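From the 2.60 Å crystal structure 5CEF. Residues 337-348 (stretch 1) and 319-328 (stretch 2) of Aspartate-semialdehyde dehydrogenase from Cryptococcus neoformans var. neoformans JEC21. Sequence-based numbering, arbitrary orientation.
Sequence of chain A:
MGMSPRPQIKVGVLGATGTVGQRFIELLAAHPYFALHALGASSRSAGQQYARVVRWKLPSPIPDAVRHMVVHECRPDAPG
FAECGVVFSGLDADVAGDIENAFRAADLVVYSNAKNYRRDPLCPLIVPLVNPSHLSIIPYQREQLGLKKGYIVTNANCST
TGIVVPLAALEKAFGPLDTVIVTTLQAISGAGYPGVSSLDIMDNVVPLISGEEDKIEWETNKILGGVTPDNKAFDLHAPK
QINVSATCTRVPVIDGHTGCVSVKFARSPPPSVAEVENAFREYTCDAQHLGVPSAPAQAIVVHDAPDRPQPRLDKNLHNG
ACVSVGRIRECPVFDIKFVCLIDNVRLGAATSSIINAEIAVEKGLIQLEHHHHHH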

ATOM      1  N   LYS A 337       6.668  15.677  24.619  1.00 30.46           N
ATOM      2  CA  LYS A 337       6.703  15.082  23.273  1.00 31.20           C
ATOM      3  C   LYS A 337       5.350  15.093  22.600  1.00 27.56           C
ATOM      4  O   LYS A 337       4.310  15.209  23.245  1.00 29.62           O
ATOM      5  CB  LYS A 337       7.308  13.657  23.273  1.00 28.35           C
ATOM      6  CG  LYS A 337       6.574  12.644  24.122  1.00 29.28           C
ATOM      7  CD  LYS A 337       7.318  11.309  24.152  1.00 29.67           C
ATOM      8  CE  LYS A 337       6.655  10.344  25.148  1.00 30.37           C
ATOM      9  NZ  LYS A 337       7.334   9.050  25.372  1.00 30.60           N
ATOM     10  N   PHE A 338       5.372  14.981  21.286  1.00 26.23           N
ATOM     11  CA  PHE A 338       4.140  15.092  20.517  1.00 25.37           C
ATOM     12  C   PHE A 338       4.319  14.586  19.107  1.00 23.80           C
ATOM     13  O   PHE A 338       5.417  14.233  18.687  1.00 24.24           O
ATOM     14  CB  PHE A 338       3.637  16.551  20.500  1.00 24.20           C
ATOM     15  CG  PHE A 338       4.588  17.525  19.866  1.00 23.88           C
ATOM     16  CD1 PHE A 338       4.507  17.812  18.552  1.00 24.54           C
ATOM     17  CD2 PHE A 338       5.527  18.179  20.602  1.00 27.55           C
ATOM     18  CE1 PHE A 338       5.360  18.717  17.952  1.00 25.54           C
ATOM     19  CE2 PHE A 338       6.371  19.110  20.020  1.00 27.00           C
ATOM     20  CZ  PHE A 338       6.301  19.363  18.679  1.00 25.41           C
ATOM     21  N   VAL A 339       3.224  14.581  18.381  1.00 23.28           N
ATOM     22  CA  VAL A 339       3.209  14.198  16.987  1.00 24.75           C
ATOM     23  C   VAL A 339       2.680  15.386  16.176  1.00 25.47           C
ATOM     24  O   VAL A 339       1.686  15.969  16.563  1.00 25.26           O
ATOM     25  CB  VAL A 339       2.267  13.007  16.772  1.00 24.77           C
ATOM     26  CG1 VAL A 339       2.103  12.726  15.301  1.00 24.95           C
ATOM     27  CG2 VAL A 339       2.816  11.792  17.483  1.00 26.24           C
ATOM     28  N   CYS A 340       3.320  15.696  15.057  1.00 23.74           N
ATOM     29  CA  CYS A 340       2.885  16.786  14.199  1.00 24.18           C
ATOM     30  C   CYS A 340       2.673  16.298  12.778  1.00 23.21           C
ATOM     31  O   CYS A 340       3.224  15.282  12.375  1.00 26.34           O
ATOM     32  CB  CYS A 340       3.922  17.932  14.211  1.00 24.92           C
ATOM     33  SG  CYS A 340       5.608  17.544  13.688  1.00 25.03           S
ATOM     34  N   LEU A 341       1.925  17.073  12.025  1.00 22.13           N
ATOM     35  CA  LEU A 341       1.606  16.756  10.669  1.00 22.90           C
ATOM     36  C   LEU A 341       1.600  18.015   9.859  1.00 22.92           C
ATOM     37  O   LEU A 341       0.998  19.003  10.257  1.00 20.02           O
ATOM     38  CB  LEU A 341       0.212  16.145  10.593  1.00 25.16           C
ATOM     39  CG  LEU A 341      -0.341  15.940   9.178  1.00 26.10           C
ATOM     40  CD1 LEU A 341       0.460  14.894   8.415  1.00 26.52           C
ATOM     41  CD2 LEU A 341      -1.803  15.517   9.285  1.00 28.48           C
ATOM     42  N   ILE A 342       2.204  17.953   8.672  1.00 24.84           N
ATOM     43  CA  ILE A 342       2.065  19.032   7.692  1.00 25.88           C
ATOM     44  C   ILE A 342       1.481  18.496   6.418  1.00 27.27           C
ATOM     45  O   ILE A 342       1.931  17.488   5.878  1.00 27.46           O
ATOM     46  CB  ILE A 342       3.378  19.769   7.380  1.00 24.84           C
ATOM     47  CG1 ILE A 342       3.112  20.901   6.402  1.00 24.87           C
ATOM     48  CG2 ILE A 342       4.416  18.842   6.803  1.00 23.89           C
ATOM     49  CD1 ILE A 342       4.319  21.782   6.173  1.00 26.01           C
ATOM     50  N   ASP A 343       0.446  19.181   5.984  1.00 29.73           N
ATOM     51  CA  ASP A 343      -0.180  18.973   4.698  1.00 31.34           C
ATOM     52  C   ASP A 343       0.740  19.591   3.663  1.00 31.17           C
ATOM     53  O   ASP A 343       0.612  20.749   3.321  1.00 27.95           O
ATOM     54  CB  ASP A 343      -1.548  19.666   4.704  1.00 31.84           C
ATOM     55  CG  ASP A 343      -2.391  19.353   3.501  1.00 35.11           C
ATOM     56  OD1 ASP A 343      -1.879  18.928   2.440  1.00 42.38           O
ATOM     57  OD2 ASP A 343      -3.617  19.490   3.637  1.00 37.20           O
ATOM     58  N   ASN A 344       1.646  18.789   3.123  1.00 31.14           N
ATOM     59  CA  ASN A 344       2.596  19.294   2.150  1.00 32.72           C
ATOM     60  C   ASN A 344       2.042  19.612   0.772  1.00 33.91           C
ATOM     61  O   ASN A 344       2.748  20.208  -0.066  1.00 34.08           O
ATOM     62  CB  ASN A 344       3.751  18.333   2.036  1.00 36.74           C
ATOM     63  CG  ASN A 344       3.322  16.969   1.518  1.00 37.97           C
ATOM     64  OD1 ASN A 344       2.311  16.401   1.927  1.00 40.42           O
ATOM     65  ND2 ASN A 344       4.115  16.427   0.632  1.00 40.76           N
ATOM     66  N   VAL A 345       0.791  19.235   0.529  1.00 34.68           N
ATOM     67  CA  VAL A 345       0.129  19.636  -0.696  1.00 37.23           C
ATOM     68  C   VAL A 345      -0.351  21.067  -0.540  1.00 35.73           C
ATOM     69  O   VAL A 345      -0.042  21.923  -1.370  1.00 40.71           O
ATOM     70  CB  VAL A 345      -1.058  18.680  -1.067  1.00 40.70           C
ATOM     71  CG1 VAL A 345      -1.913  19.262  -2.199  1.00 38.76           C
ATOM     72  CG2 VAL A 345      -0.527  17.303  -1.466  1.00 40.09           C
ATOM     73  N   ARG A 346      -1.127  21.324   0.506  1.00 34.03           N
ATOM     74  CA  ARG A 346      -1.574  22.678   0.747  1.00 38.45           C
ATOM     75  C   ARG A 346      -0.377  23.619   1.044  1.00 38.35           C
ATOM     76  O   ARG A 346      -0.302  24.722   0.476  1.00 36.36           O
ATOM     77  CB  ARG A 346      -2.658  22.730   1.830  1.00 46.16           C
ATOM     78  CG  ARG A 346      -4.105  22.840   1.296  1.00 56.33           C
ATOM     79  CD  ARG A 346      -4.784  24.088   1.860  1.00 63.16           C
ATOM     80  NE  ARG A 346      -6.081  23.813   2.469  1.00 63.87           N
ATOM     81  CZ  ARG A 346      -6.297  23.457   3.728  1.00 67.58           C
ATOM     82  NH1 ARG A 346      -5.295  23.287   4.586  1.00 77.06           N
ATOM     83  NH2 ARG A 346      -7.545  23.279   4.133  1.00 69.85           N
ATOM     84  N   LEU A 347       0.543  23.208   1.930  1.00 33.89           N
ATOM     85  CA  LEU A 347       1.657  24.085   2.308  1.00 33.35           C
ATOM     86  C   LEU A 347       2.959  23.566   1.732  1.00 34.40           C
ATOM     87  O   LEU A 347       3.892  23.228   2.448  1.00 38.18           O
ATOM     88  CB  LEU A 347       1.712  24.272   3.817  1.00 30.88           C
ATOM     89  CG  LEU A 347       2.710  25.291   4.341  1.00 31.30           C
ATOM     90  CD1 LEU A 347       2.632  26.604   3.582  1.00 31.60           C
ATOM     91  CD2 LEU A 347       2.505  25.512   5.839  1.00 31.50           C
ATOM     92  N   GLY A 348       2.972  23.482   0.404  1.00 36.87           N
ATOM     93  CA  GLY A 348       4.128  23.033  -0.332  1.00 36.26           C
ATOM     94  C   GLY A 348       5.096  24.161  -0.666  1.00 34.72           C
ATOM     95  O   GLY A 348       4.938  25.291  -0.193  1.00 35.95           O
TER
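Stretch 2, residues 319-328: NGACVSVGRI

Antiparallel neighbours in a β-sheet alternate between pairs that share two backbone hydrogen bonds and pairs that share none, and residues 319-328 illustrate the rule against strand 337-342. Gly-320 has positive phi (66°), a conformation that favours glycine, and its carbonyl carbon lies over one face of the Arg-346 guanidinium. Ala-321 follows with its CB directed away from the other stretch, but its carbonyl points back: Arg-346 NH1 donates to Ala-321 O at 2.7 Å, and a water bridges that same oxygen to Asp-343 OD2.

Cys-322, in the loop (phi/psi -121/-24), is the residue most covered by stretch 1. Its CB packs 3.7 Å from Leu-347 CD2, its SG lies 3.7 Å from Arg-346 CB, and its carbonyl accepts a nearly straight hydrogen bond from Asp-343 N (N to O, 3.0 Å).

From Val-323 the chain is extended and runs antiparallel to strand 337-342, at 157° between N-to-C directions and 4.6 Å at closest approach of the axes. Val-323 pairs with Ile-342 without hydrogen bonds, CA to CA 4.6 Å; Val-323 CG2 lies 4.3 Å from Ile-342 CG1. Ser-324 faces Leu-341 in a hydrogen-bonded pair: Ser-324 N reaches Leu-341 O at 2.9 Å, and Leu-341 N returns to Ser-324 O at 2.8 Å. Val-325 joins Val-323 on the face shared with Cys-340 and Ile-342, placing its CG1 4.0 Å from Cys-340 CB. Gly-326 forms the next doubly hydrogen-bonded pair, with Val-339: Gly-326 N lies 2.9 Å from Val-339 O, and Gly-326 O lies 3.0 Å from Val-339 N.

At Arg-327 phi/psi shifts to 49/42, and the side chain's end leads away. Ile-328 then sets CG1 3.8 Å from Phe-338 CB, while its CA makes a C-H···O contact with Lys-337 O at 3.5 Å.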

ATOM      1  N   ASN A 319     -10.347  26.205   7.924  1.00 58.96           N
ATOM      2  CA  ASN A 319      -9.697  27.497   8.187  1.00 56.48           C
ATOM      3  C   ASN A 319      -8.351  27.632   7.507  1.00 52.90           C
ATOM      4  O   ASN A 319      -7.503  28.445   7.925  1.00 47.34           O
ATOM      5  CB  ASN A 319      -9.550  27.754   9.687  1.00 59.75           C
ATOM      6  CG  ASN A 319     -10.893  27.776  10.399  1.00 61.66           C
ATOM      7  OD1 ASN A 319     -11.817  28.480   9.981  1.00 59.48           O
ATOM      8  ND2 ASN A 319     -10.988  27.052  11.507  1.00 62.95           N
ATOM      9  N   GLY A 320      -8.181  26.840   6.442  1.00 45.38           N
ATOM     10  CA  GLY A 320      -6.953  26.797   5.687  1.00 41.62           C
ATOM     11  C   GLY A 320      -5.766  26.241   6.470  1.00 43.61           C
ATOM     12  O   GLY A 320      -4.615  26.433   6.044  1.00 44.45           O
ATOM     13  N   ALA A 321      -6.026  25.557   7.595  1.00 38.85           N
ATOM     14  CA  ALA A 321      -4.953  25.100   8.477  1.00 37.73           C
ATOM     15  C   ALA A 321      -4.083  24.042   7.815  1.00 35.84           C
ATOM     16  O   ALA A 321      -4.576  23.140   7.150  1.00 35.09           O
ATOM     17  CB  ALA A 321      -5.498  24.580   9.794  1.00 36.29           C
ATOM     18  N   CYS A 322      -2.781  24.179   8.031  1.00 36.80           N
ATOM     19  CA  CYS A 322      -1.775  23.433   7.297  1.00 38.71           C
ATOM     20  C   CYS A 322      -0.865  22.570   8.181  1.00 39.25           C
ATOM     21  O   CYS A 322      -0.331  21.584   7.688  1.00 40.33           O
ATOM     22  CB  CYS A 322      -0.976  24.385   6.410  1.00 43.48           C
ATOM     23  SG  CYS A 322      -1.853  24.683   4.860  1.00 59.37           S
ATOM     24  N   VAL A 323      -0.719  22.933   9.470  1.00 32.71           N
ATOM     25  CA  VAL A 323       0.046  22.177  10.420  1.00 28.22           C
ATOM     26  C   VAL A 323      -0.828  21.773  11.604  1.00 30.25           C
ATOM     27  O   VAL A 323      -1.613  22.568  12.095  1.00 32.30           O
ATOM     28  CB  VAL A 323       1.219  22.986  10.921  1.00 27.32           C
ATOM     29  CG1 VAL A 323       2.049  22.206  11.941  1.00 24.97           C
ATOM     30  CG2 VAL A 323       2.081  23.395   9.729  1.00 28.58           C
ATOM     31  N   SER A 324      -0.732  20.521  12.049  1.00 27.32           N
ATOM     32  CA  SER A 324      -1.467  20.111  13.222  1.00 27.09           C
ATOM     33  C   SER A 324      -0.598  19.270  14.117  1.00 27.30           C
ATOM     34  O   SER A 324       0.460  18.819  13.706  1.00 31.35           O
ATOM     35  CB  SER A 324      -2.782  19.411  12.864  1.00 28.06           C
ATOM     36  OG  SER A 324      -2.647  18.400  11.889  1.00 32.00           O
ATOM     37  N   VAL A 325      -1.019  19.120  15.357  1.00 26.13           N
ATOM     38  CA  VAL A 325      -0.295  18.374  16.381  1.00 25.77           C
ATOM     39  C   VAL A 325      -1.259  17.622  17.285  1.00 25.66           C
ATOM     40  O   VAL A 325      -2.442  17.992  17.378  1.00 26.81           O
ATOM     41  CB  VAL A 325       0.542  19.304  17.276  1.00 27.34           C
ATOM     42  CG1 VAL A 325       1.507  20.156  16.447  1.00 27.69           C
ATOM     43  CG2 VAL A 325      -0.378  20.232  18.024  1.00 29.85           C
ATOM     44  N   GLY A 326      -0.740  16.611  17.969  1.00 24.40           N
ATOM     45  CA  GLY A 326      -1.551  15.698  18.751  1.00 23.46           C
ATOM     46  C   GLY A 326      -0.653  14.871  19.649  1.00 23.67           C
ATOM     47  O   GLY A 326       0.569  15.054  19.622  1.00 25.35           O
ATOM     48  N   ARG A 327      -1.254  14.009  20.466  1.00 22.59           N
ATOM     49  CA  ARG A 327      -0.543  13.198  21.417  1.00 25.45           C
ATOM     50  C   ARG A 327       0.442  13.993  22.259  1.00 26.54           C
ATOM     51  O   ARG A 327       1.569  13.572  22.492  1.00 30.50           O
ATOM     52  CB  ARG A 327       0.161  12.041  20.707  1.00 25.96           C
ATOM     53  CG  ARG A 327      -0.799  11.238  19.853  1.00 27.22           C
ATOM     54  CD  ARG A 327      -0.353   9.791  19.684  1.00 29.59           C
ATOM     55  NE  ARG A 327      -0.052   9.161  20.973  1.00 31.54           N
ATOM     56  CZ  ARG A 327       1.037   8.438  21.267  1.00 30.17           C
ATOM     57  NH1 ARG A 327       1.962   8.160  20.366  1.00 32.49           N
ATOM     58  NH2 ARG A 327       1.159   7.950  22.470  1.00 29.30           N
ATOM     59  N   ILE A 328       0.023  15.157  22.691  1.00 25.60           N
ATOM     60  CA  ILE A 328       0.880  15.980  23.489  1.00 27.58           C
ATOM     61  C   ILE A 328       0.923  15.447  24.919  1.00 28.16           C
ATOM     62  O   ILE A 328      -0.104  15.321  25.579  1.00 25.99           O
ATOM     63  CB  ILE A 328       0.398  17.435  23.512  1.00 28.91           C
ATOM     64  CG1 ILE A 328       0.518  18.025  22.122  1.00 29.58           C
ATOM     65  CG2 ILE A 328       1.231  18.255  24.492  1.00 29.35           C
ATOM     66  CD1 ILE A 328      -0.408  19.183  21.887  1.00 30.94           C
TER
HETATM   67  O   HOH W   1      -4.866  20.754   5.897  1.00 25.24           O